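Local coordinates for protein induced by osmotic stress (Scheffersomyces stipitis, PDB 5YWN), which probably reduces ketone substrates, haloketones among them, with NADPH as an extended short-chain dehydrogenase/reductase of the dihydroflavonol-4-reductase subfamily, at residues Lys38-Asn41 and Leu42-Tyr46; Leu161-Phe164 and Gly165-Phe169; Thr270-Asp273 and Val274-Asn278. The protein carries 1 engineered substitution. All coordinates share one frame; numbering follows the deposited sequence.

Interaction 1 of 3, residues Lys38-Asn41 and Leu42-Tyr46. With NAP (NADP nicotinamide-adenine-dinucleotide phosphate), chain B.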
loop_
_atom_site.group_PDB
_atom_site.type_symbol
_atom_site.label_atom_id
_atom_site.label_comp_id
_atom_site.label_asym_id
_atom_site.label_seq_id
_atom_site.Cartn_x
_atom_site.Cartn_y
_atom_site.Cartn_z
ATOM N N LYS A 38 -3.025 -5.358 19.596
ATOM C CA LYS A 38 -3.171 -5.253 18.181
ATOM C C LYS A 38 -3.001 -6.625 17.541
ATOM O O LYS A 38 -3.739 -6.991 16.673
ATOM C CB LYS A 38 -2.204 -4.226 17.605
ATOM C CG LYS A 38 -2.638 -2.782 17.689
ATOM C CD LYS A 38 -1.555 -1.852 17.243
ATOM C CE LYS A 38 -1.910 -0.403 17.347
ATOM N NZ LYS A 38 -0.816 0.539 17.077
ATOM N N GLY A 39 -2.022 -7.369 17.996
ATOM C CA GLY A 39 -1.849 -8.706 17.525
ATOM C C GLY A 39 -2.989 -9.626 17.872
ATOM O O GLY A 39 -3.463 -10.352 17.060
ATOM N N ALA A 40 -3.429 -9.529 19.096
ATOM C CA ALA A 40 -4.492 -10.349 19.584
ATOM C C ALA A 40 -5.757 -10.100 18.795
ATOM O O ALA A 40 -6.408 -11.021 18.481
ATOM C CB ALA A 40 -4.738 -10.122 21.054
ATOM N N ASN A 41 -6.050 -8.861 18.454
ATOM C CA ASN A 41 -7.225 -8.603 17.647
ATOM C C ASN A 41 -7.141 -9.271 16.307
ATOM O O ASN A 41 -8.067 -9.860 15.893
ATOM C CB ASN A 41 -7.474 -7.125 17.461
ATOM C CG ASN A 41 -8.636 -6.832 16.538
ATOM O OD1 ASN A 41 -9.682 -7.402 16.663
ATOM N ND2 ASN A 41 -8.452 -5.919 15.643
ATOM N N LEU A 42 -5.998 -9.189 15.654
ATOM C CA LEU A 42 -5.804 -9.817 14.363
ATOM C C LEU A 42 -5.938 -11.312 14.420
ATOM O O LEU A 42 -6.504 -11.910 13.557
ATOM C CB LEU A 42 -4.470 -9.425 13.781
ATOM C CG LEU A 42 -4.275 -7.982 13.352
ATOM C CD1 LEU A 42 -2.858 -7.794 12.810
ATOM C CD2 LEU A 42 -5.309 -7.550 12.359
ATOM N N LYS A 43 -5.437 -11.887 15.476
ATOM C CA LYS A 43 -5.556 -13.294 15.681
ATOM C C LYS A 43 -7.002 -13.742 15.771
ATOM O O LYS A 43 -7.333 -14.712 15.188
ATOM C CB LYS A 43 -4.797 -13.712 16.914
ATOM C CG LYS A 43 -4.845 -15.182 17.216
ATOM C CD LYS A 43 -3.928 -15.966 16.326
ATOM C CE LYS A 43 -3.916 -17.411 16.711
ATOM N NZ LYS A 43 -3.237 -18.265 15.744
ATOM N N LYS A 44 -7.852 -12.992 16.440
ATOM C CA LYS A 44 -9.258 -13.313 16.480
ATOM C C LYS A 44 -9.926 -13.254 15.116
ATOM O O LYS A 44 -10.766 -14.026 14.818
ATOM C CB LYS A 44 -10.009 -12.406 17.441
ATOM C CG LYS A 44 -9.542 -12.443 18.867
ATOM C CD LYS A 44 -10.396 -11.605 19.794
ATOM C CE LYS A 44 -9.970 -10.145 19.865
ATOM N NZ LYS A 44 -8.751 -9.757 20.626
ATOM N N LEU A 45 -9.585 -12.255 14.339
ATOM C CA LEU A 45 -10.063 -12.127 12.979
ATOM C C LEU A 45 -9.572 -13.172 11.998
ATOM O O LEU A 45 -10.315 -13.654 11.231
ATOM C CB LEU A 45 -9.798 -10.726 12.458
ATOM C CG LEU A 45 -10.438 -9.604 13.249
ATOM C CD1 LEU A 45 -9.963 -8.208 12.875
ATOM C CD2 LEU A 45 -11.952 -9.736 13.247
ATOM N N TYR A 46 -8.301 -13.491 12.037
ATOM C CA TYR A 46 -7.703 -14.371 11.048
ATOM C C TYR A 46 -7.519 -15.861 11.368
ATOM O O TYR A 46 -7.272 -16.628 10.506
ATOM C CB TYR A 46 -6.436 -13.740 10.506
ATOM C CG TYR A 46 -6.742 -12.501 9.759
ATOM C CD1 TYR A 46 -7.365 -12.555 8.545
ATOM C CD2 TYR A 46 -6.496 -11.292 10.297
ATOM C CE1 TYR A 46 -7.704 -11.431 7.868
ATOM C CE2 TYR A 46 -6.825 -10.156 9.632
ATOM C CZ TYR A 46 -7.446 -10.234 8.419
ATOM O OH TYR A 46 -7.765 -9.106 7.775
HETATM P PA NAP B . -1.920 2.437 6.865
HETATM O O1A NAP B . -3.281 1.820 6.651
HETATM O O2A NAP B . -1.746 3.547 7.874
HETATM O O5B NAP B . -0.884 1.259 7.228
HETATM C C5B NAP B . 0.336 1.553 7.904
HETATM C C4B NAP B . 0.643 0.452 8.913
HETATM O O4B NAP B . 2.045 0.430 9.202
HETATM C C3B NAP B . -0.100 0.670 10.222
HETATM O O3B NAP B . -0.987 -0.420 10.489
HETATM C C2B NAP B . 0.960 0.776 11.300
HETATM O O2B NAP B . 0.783 -0.239 12.284
HETATM C C1B NAP B . 2.300 0.617 10.597
HETATM N N9A NAP B . 3.131 1.830 10.805
HETATM C C8A NAP B . 2.849 3.063 10.342
HETATM N N7A NAP B . 3.815 3.945 10.709
HETATM C C5A NAP B . 4.738 3.272 11.420
HETATM C C6A NAP B . 6.011 3.598 12.103
HETATM N N6A NAP B . 6.505 4.860 12.098
HETATM N N1A NAP B . 6.662 2.595 12.731
HETATM C C2A NAP B . 6.189 1.333 12.749
HETATM N N3A NAP B . 5.040 0.974 12.149
HETATM C C4A NAP B . 4.282 1.877 11.481
HETATM O O3 NAP B . -1.375 2.959 5.442
HETATM P PN NAP B . -1.771 2.192 4.084
HETATM O O1N NAP B . -2.551 3.147 3.212
HETATM O O2N NAP B . -2.365 0.853 4.453
HETATM O O5D NAP B . -0.339 1.934 3.394
HETATM C C5D NAP B . 0.259 0.640 3.431
HETATM C C4D NAP B . 1.625 0.682 2.757
HETATM O O4D NAP B . 1.472 0.760 1.336
HETATM C C3D NAP B . 2.438 1.888 3.204
HETATM O O3D NAP B . 3.622 1.474 3.893
HETATM C C2D NAP B . 2.790 2.654 1.945
HETATM O O2D NAP B . 4.209 2.771 1.802
HETATM C C1D NAP B . 2.195 1.867 0.787
HETATM N N1N NAP B . 1.302 2.724 0.000
HETATM C C2N NAP B . -0.001 2.778 0.303
HETATM C C3N NAP B . -0.865 3.584 -0.430
HETATM C C7N NAP B . -2.324 3.639 -0.086
HETATM O O7N NAP B . -3.018 4.522 -0.561
HETATM N N7N NAP B . -2.826 2.716 0.734
HETATM C C4N NAP B . -0.366 4.338 -1.482
HETATM C C5N NAP B . 0.988 4.265 -1.774
HETATM C C6N NAP B . 1.808 3.442 -1.011
HETATM P P2B NAP B . -0.132 0.031 13.581
HETATM O O1X NAP B . 0.438 -0.896 14.628
HETATM O O2X NAP B . 0.070 1.498 13.870
HETATM O O3X NAP B . -1.526 -0.328 13.124
#
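Lys43 N donates to Gly39 O at 3.0 Å, one of the backbone bonds that tie Lys38-Asn41 to Leu42-Tyr46 in helix 36-46, the crossover of a beta-alpha-beta unit of the Rossmann fold between strands 28-33 and 50-54. The distinctive polar contact is made by the Lys38 side chain, which leaves the helix altogether. With CG beside its backbone N (chi1 -82°) and the rest of the chain extended, it carries its ammonium to the 2'-phosphate of the NADP, where NZ donates to O1X of the cofactor at 3.1 Å. Arg34, beside Lys38, also bonds to NADP, consistent with two basic side chains gathering at the phosphate that distinguishes NADP from NAD.

Along the helix, Lys44 N bonds to Ala40 O, and Leu45 N meets Asn41 O at 3.2 Å; the first rung, Leu42 N to Lys38 O, is long and weak.

Lys44 does the reverse of Lys38. Bent at chi3 and chi4, it folds back along the helix until NZ hangs 3.4 Å from Ala40 O, a weak bond to a carbonyl already used by Lys44 N; a long, weak ion pair with Glu37 draws on the same ammonium. The amine of Lys43, by contrast, is held by Gly47 O just past the helix and by Phe50 O at the start of strand 50-54.

The apolar contacts are few. Leu42 lays CG 3.5 Å from Lys38 O and reaches Ala10 and Gln16 on the side facing helix 13-24. Asn41 and Leu45 slant across one another: the amide, whose ND2 is bonded to Glu204, meets a methyl group, with Leu45 CD1 3.9 Å from both Asn41 OD1 and Asn41 ND2.

Interaction 2 of 3, residues Leu161-Phe164 and Gly165-Phe169. With NAP (NADP nicotinamide-adenine-dinucleotide phosphate), chain B.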
loop_
_atom_site.group_PDB
_atom_site.type_symbol
_atom_site.label_atom_id
_atom_site.label_comp_id
_atom_site.label_asym_id
_atom_site.label_seq_id
_atom_site.Cartn_x
_atom_site.Cartn_y
_atom_site.Cartn_z
ATOM N N LEU A 161 5.919 16.062 1.662
ATOM C CA LEU A 161 7.205 15.892 1.048
ATOM C C LEU A 161 8.045 14.879 1.774
ATOM O O LEU A 161 8.720 14.164 1.172
ATOM C CB LEU A 161 7.943 17.183 0.916
ATOM C CG LEU A 161 7.586 18.084 -0.243
ATOM C CD1 LEU A 161 8.446 19.298 -0.383
ATOM C CD2 LEU A 161 7.366 17.348 -1.527
ATOM N N ALA A 162 7.942 14.825 3.074
ATOM C CA ALA A 162 8.601 13.842 3.845
ATOM C C ALA A 162 8.151 12.427 3.487
ATOM O O ALA A 162 8.943 11.600 3.363
ATOM C CB ALA A 162 8.415 14.109 5.292
ATOM N N TYR A 163 6.868 12.208 3.282
ATOM C CA TYR A 163 6.368 10.904 2.858
ATOM C C TYR A 163 6.921 10.531 1.514
ATOM O O TYR A 163 7.386 9.482 1.365
ATOM C CB TYR A 163 4.856 10.823 2.822
ATOM C CG TYR A 163 4.318 9.515 2.313
ATOM C CD1 TYR A 163 4.315 8.406 3.091
ATOM C CD2 TYR A 163 3.836 9.405 1.047
ATOM C CE1 TYR A 163 3.834 7.219 2.623
ATOM C CE2 TYR A 163 3.327 8.222 0.573
ATOM C CZ TYR A 163 3.351 7.130 1.365
ATOM O OH TYR A 163 2.883 5.995 0.887
ATOM N N PHE A 164 6.952 11.455 0.588
ATOM C CA PHE A 164 7.494 11.218 -0.719
ATOM C C PHE A 164 8.949 10.799 -0.616
ATOM O O PHE A 164 9.337 9.857 -1.189
ATOM C CB PHE A 164 7.454 12.503 -1.532
ATOM C CG PHE A 164 6.306 12.620 -2.460
ATOM C CD1 PHE A 164 5.094 13.007 -2.014
ATOM C CD2 PHE A 164 6.467 12.401 -3.789
ATOM C CE1 PHE A 164 4.052 13.141 -2.868
ATOM C CE2 PHE A 164 5.433 12.529 -4.645
ATOM C CZ PHE A 164 4.222 12.901 -4.188
ATOM N N GLY A 165 9.719 11.510 0.166
ATOM C CA GLY A 165 11.073 11.180 0.423
ATOM C C GLY A 165 11.253 9.863 1.126
ATOM O O GLY A 165 12.073 9.135 0.739
ATOM N N SER A 166 10.407 9.570 2.085
ATOM C CA SER A 166 10.508 8.364 2.851
ATOM C C SER A 166 10.433 7.156 1.936
ATOM O O SER A 166 11.158 6.264 2.107
ATOM C CB SER A 166 9.421 8.246 3.936
ATOM O OG SER A 166 8.159 7.976 3.474
ATOM N N LYS A 167 9.537 7.179 0.988
ATOM C CA LYS A 167 9.412 6.107 0.054
ATOM C C LYS A 167 10.566 5.964 -0.945
ATOM O O LYS A 167 11.077 4.926 -1.113
ATOM C CB LYS A 167 8.036 6.114 -0.612
ATOM C CG LYS A 167 6.852 6.249 0.285
ATOM C CD LYS A 167 6.723 5.160 1.301
ATOM C CE LYS A 167 6.718 3.823 0.670
ATOM N NZ LYS A 167 6.374 2.757 1.609
ATOM N N GLN A 168 10.982 7.059 -1.536
ATOM C CA GLN A 168 12.046 7.042 -2.468
ATOM C C GLN A 168 13.333 6.533 -1.841
ATOM O O GLN A 168 13.929 5.716 -2.384
ATOM C CB GLN A 168 12.288 8.454 -2.986
ATOM C CG GLN A 168 13.368 8.584 -4.031
ATOM C CD GLN A 168 14.030 9.955 -4.121
ATOM O OE1 GLN A 168 15.155 10.053 -4.504
ATOM N NE2 GLN A 168 13.312 10.989 -3.792
ATOM N N PHE A 169 13.707 7.066 -0.702
ATOM C CA PHE A 169 14.909 6.678 0.010
ATOM C C PHE A 169 14.956 5.263 0.606
ATOM O O PHE A 169 15.911 4.606 0.492
ATOM C CB PHE A 169 15.408 7.779 0.942
ATOM C CG PHE A 169 15.708 9.042 0.217
ATOM C CD1 PHE A 169 16.763 9.122 -0.612
ATOM C CD2 PHE A 169 14.867 10.088 0.281
ATOM C CE1 PHE A 169 17.001 10.259 -1.347
ATOM C CE2 PHE A 169 15.083 11.221 -0.451
ATOM C CZ PHE A 169 16.148 11.304 -1.263
HETATM P PA NAP B . -1.920 2.437 6.865
HETATM O O1A NAP B . -3.281 1.820 6.651
HETATM O O2A NAP B . -1.746 3.547 7.874
HETATM O O5B NAP B . -0.884 1.259 7.228
HETATM C C5B NAP B . 0.336 1.553 7.904
HETATM C C4B NAP B . 0.643 0.452 8.913
HETATM O O4B NAP B . 2.045 0.430 9.202
HETATM C C3B NAP B . -0.100 0.670 10.222
HETATM O O3B NAP B . -0.987 -0.420 10.489
HETATM C C2B NAP B . 0.960 0.776 11.300
HETATM O O2B NAP B . 0.783 -0.239 12.284
HETATM C C1B NAP B . 2.300 0.617 10.597
HETATM N N9A NAP B . 3.131 1.830 10.805
HETATM C C8A NAP B . 2.849 3.063 10.342
HETATM N N7A NAP B . 3.815 3.945 10.709
HETATM C C5A NAP B . 4.738 3.272 11.420
HETATM C C6A NAP B . 6.011 3.598 12.103
HETATM N N6A NAP B . 6.505 4.860 12.098
HETATM N N1A NAP B . 6.662 2.595 12.731
HETATM C C2A NAP B . 6.189 1.333 12.749
HETATM N N3A NAP B . 5.040 0.974 12.149
HETATM C C4A NAP B . 4.282 1.877 11.481
HETATM O O3 NAP B . -1.375 2.959 5.442
HETATM P PN NAP B . -1.771 2.192 4.084
HETATM O O1N NAP B . -2.551 3.147 3.212
HETATM O O2N NAP B . -2.365 0.853 4.453
HETATM O O5D NAP B . -0.339 1.934 3.394
HETATM C C5D NAP B . 0.259 0.640 3.431
HETATM C C4D NAP B . 1.625 0.682 2.757
HETATM O O4D NAP B . 1.472 0.760 1.336
HETATM C C3D NAP B . 2.438 1.888 3.204
HETATM O O3D NAP B . 3.622 1.474 3.893
HETATM C C2D NAP B . 2.790 2.654 1.945
HETATM O O2D NAP B . 4.209 2.771 1.802
HETATM C C1D NAP B . 2.195 1.867 0.787
HETATM N N1N NAP B . 1.302 2.724 0.000
HETATM C C2N NAP B . -0.001 2.778 0.303
HETATM C C3N NAP B . -0.865 3.584 -0.430
HETATM C C7N NAP B . -2.324 3.639 -0.086
HETATM O O7N NAP B . -3.018 4.522 -0.561
HETATM N N7N NAP B . -2.826 2.716 0.734
HETATM C C4N NAP B . -0.366 4.338 -1.482
HETATM C C5N NAP B . 0.988 4.265 -1.774
HETATM C C6N NAP B . 1.808 3.442 -1.011
HETATM P P2B NAP B . -0.132 0.031 13.581
HETATM O O1X NAP B . 0.438 -0.896 14.628
HETATM O O2X NAP B . 0.070 1.498 13.870
HETATM O O3X NAP B . -1.526 -0.328 13.124
HETATM O O HOH W 1 10.332 11.106 -3.487
#
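Tyr163 and Lys167, one turn apart on helix 159-181, are the Tyr-x-x-x-Lys pair of the short-chain dehydrogenase/reductase family, and both line the NADP pocket. Their side chains meet through a CH-pi contact: Lys167 CG sits over one face of the Tyr163 ring, 4.0 Å from its centroid and offset toward the rim. Tyr163 has CG anti to its backbone N (chi1 177°), which swings the ring along the helix to meet the lysine, while bends at chi2 and chi3 fold Lys167 back across it. Phe86 packs edge-to-face with the same tyrosine.

The hydrogen bonds are mostly helical, such as Gly165 N to Leu161 O at 3.0 Å. Tyr163 O takes two donors, Lys167 N and Ser166 OG, the latter at 2.7 Å from a side chain that curls back onto its own helix. Water 1 bridges the next turn, accepting from Gln168 NE2 at 3.0 Å and donating weakly to Phe164 O.

At the cofactor, Tyr163 OH lies 3.4 Å from C6N of the nicotinamide ring. Lys167 NZ bonds to Thr123 O, while its approach to the ribose is modelled too close to interpret. The pair thus places a phenol hydroxyl beside the nicotinamide and an amine by the adjoining ribose, consistent with the family's mechanism, in which the tyrosine passes a proton to the substrate.

Interaction 3 of 3, residues Thr270-Asp273 and Val274-Asn278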
loop_
_atom_site.group_PDB
_atom_site.type_symbol
_atom_site.label_atom_id
_atom_site.label_comp_id
_atom_site.label_asym_id
_atom_site.label_seq_id
_atom_site.Cartn_x
_atom_site.Cartn_y
_atom_site.Cartn_z
ATOM N N THR A 270 -16.067 12.037 -10.929
ATOM C CA THR A 270 -16.081 10.634 -11.226
ATOM C C THR A 270 -16.628 9.858 -10.014
ATOM O O THR A 270 -17.476 9.038 -10.156
ATOM C CB THR A 270 -14.655 10.092 -11.498
ATOM O OG1 THR A 270 -13.889 11.034 -12.203
ATOM C CG2 THR A 270 -14.734 8.839 -12.296
ATOM N N LEU A 271 -16.150 10.207 -8.837
ATOM C CA LEU A 271 -16.562 9.617 -7.609
ATOM C C LEU A 271 -18.049 9.833 -7.285
ATOM O O LEU A 271 -18.745 8.913 -7.022
ATOM C CB LEU A 271 -15.710 10.183 -6.497
ATOM C CG LEU A 271 -16.089 9.851 -5.087
ATOM C CD1 LEU A 271 -16.221 8.374 -4.818
ATOM C CD2 LEU A 271 -15.276 10.558 -4.030
ATOM N N LEU A 272 -18.495 11.055 -7.391
ATOM C CA LEU A 272 -19.871 11.419 -7.181
ATOM C C LEU A 272 -20.811 10.702 -8.158
ATOM O O LEU A 272 -21.822 10.226 -7.785
ATOM C CB LEU A 272 -20.012 12.900 -7.371
ATOM C CG LEU A 272 -19.960 13.811 -6.169
ATOM C CD1 LEU A 272 -20.206 15.250 -6.533
ATOM C CD2 LEU A 272 -20.915 13.362 -5.103
ATOM N N ASP A 273 -20.418 10.621 -9.393
ATOM C CA ASP A 273 -21.220 10.006 -10.398
ATOM C C ASP A 273 -21.439 8.528 -10.098
ATOM O O ASP A 273 -22.487 8.042 -10.281
ATOM C CB ASP A 273 -20.636 10.225 -11.798
ATOM C CG ASP A 273 -20.763 11.703 -12.301
ATOM O OD1 ASP A 273 -21.542 12.468 -11.794
ATOM O OD2 ASP A 273 -20.063 12.049 -13.210
ATOM N N VAL A 274 -20.411 7.853 -9.662
ATOM C CA VAL A 274 -20.538 6.472 -9.316
ATOM C C VAL A 274 -21.443 6.248 -8.126
ATOM O O VAL A 274 -22.317 5.494 -8.200
ATOM C CB VAL A 274 -19.138 5.846 -9.134
ATOM C CG1 VAL A 274 -19.155 4.569 -8.319
ATOM C CG2 VAL A 274 -18.453 5.638 -10.466
ATOM N N VAL A 275 -21.214 6.953 -7.066
ATOM C CA VAL A 275 -21.959 6.780 -5.864
ATOM C C VAL A 275 -23.461 7.074 -6.023
ATOM O O VAL A 275 -24.265 6.341 -5.576
ATOM C CB VAL A 275 -21.347 7.627 -4.755
ATOM C CG1 VAL A 275 -22.191 7.627 -3.529
ATOM C CG2 VAL A 275 -19.971 7.116 -4.416
ATOM N N ARG A 276 -23.782 8.144 -6.721
ATOM C CA ARG A 276 -25.156 8.515 -6.927
ATOM C C ARG A 276 -25.973 7.501 -7.741
ATOM O O ARG A 276 -27.075 7.256 -7.410
ATOM C CB ARG A 276 -25.277 9.932 -7.475
ATOM C CG ARG A 276 -24.788 11.040 -6.570
ATOM C CD ARG A 276 -24.674 12.362 -7.292
ATOM N NE ARG A 276 -25.958 12.709 -7.825
ATOM C CZ ARG A 276 -26.939 13.215 -7.110
ATOM N NH1 ARG A 276 -26.737 13.541 -5.866
ATOM N NH2 ARG A 276 -28.097 13.423 -7.656
ATOM N N LYS A 277 -25.407 6.943 -8.797
ATOM C CA LYS A 277 -26.036 5.883 -9.553
ATOM C C LYS A 277 -26.237 4.575 -8.791
ATOM O O LYS A 277 -27.253 4.023 -8.810
ATOM C CB LYS A 277 -25.251 5.615 -10.804
ATOM C CG LYS A 277 -25.262 6.730 -11.817
ATOM C CD LYS A 277 -24.387 6.391 -12.999
ATOM C CE LYS A 277 -24.612 7.314 -14.174
ATOM N NZ LYS A 277 -24.073 8.629 -13.930
ATOM N N ASN A 278 -25.208 4.123 -8.131
ATOM C CA ASN A 278 -25.206 2.972 -7.275
ATOM C C ASN A 278 -25.978 3.004 -5.979
ATOM O O ASN A 278 -26.465 2.031 -5.594
ATOM C CB ASN A 278 -23.803 2.418 -7.111
ATOM C CG ASN A 278 -23.256 1.893 -8.397
ATOM O OD1 ASN A 278 -23.552 0.819 -8.787
ATOM N ND2 ASN A 278 -22.513 2.693 -9.071
#
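Leu271 and Val275 lie side by side and point the same way, a turn apart on helix 268-278, with Leu271 CD1 4.0 Å from Val275 CG2. Leu271 CG stands opposite its backbone N (chi1 172°), and this sends the branch forward along the helix to its neighbour. Together they make an apolar stripe: Leu271 goes on to Val219, Val275 to Ile326 of helix 318-332. Val274 faces that helix too, touching Val322, and its own CG2 rests 3.6 Å from Thr270 O.

Arg276 and Lys277 run back instead over carbonyls of the preceding turn. Arg276 CG passes 3.3 Å from Leu272 O before a bend at chi3 turns the guanidinium away, to where NH1 reaches Ala283 O. Lys277 lays CG 3.4 Å from Asp273 O, then hooks at chi4 so that NZ meets the ring nitrogen NE2 of His292. Each carboxylate oxygen of Asp273 has a partner: OD2 the backbone N of His292, OD1 the side chain of Gln269.

Beneath the side chains run the helical bonds, of which the last rung across the contact, Lys277 N to Asp273 O, is long and weak. At the final turn Asn278 ND2 bends back to Val274 O at 2.9 Å, joining Asn278 N on that acceptor.

Val274 and Val275 thus pack on helix 318-332, with Asn278 adding a bond to Glu319, while Asp273 and Lys277 both fasten the helix to His292; their opposite charges, 5.1 Å apart from Asp273 OD1 to Lys277 NZ and not in contact, may favour one another weakly.

How the interactions relate
All three contacts lie within single helices and share the same kind of i to i+4 backbone ladder; what differs is the use made of the side chains. Interaction 2 is the buried one, whereas interactions 1 and 3 are partly buried and each has a lysine on the surface. Interactions 1 and 2 both reach the NADP, but at different parts of it: the first gives a charge to the 2'-phosphate, the second places an aromatic hydroxyl beside the nicotinamide. Their centres are 30 Å apart, with nearest atoms about 17 Å apart. Interaction 3, its centre 33 to 34 Å from the other two, does not touch the cofactor and instead joins its helix to helix 318-332 and neighbouring loops.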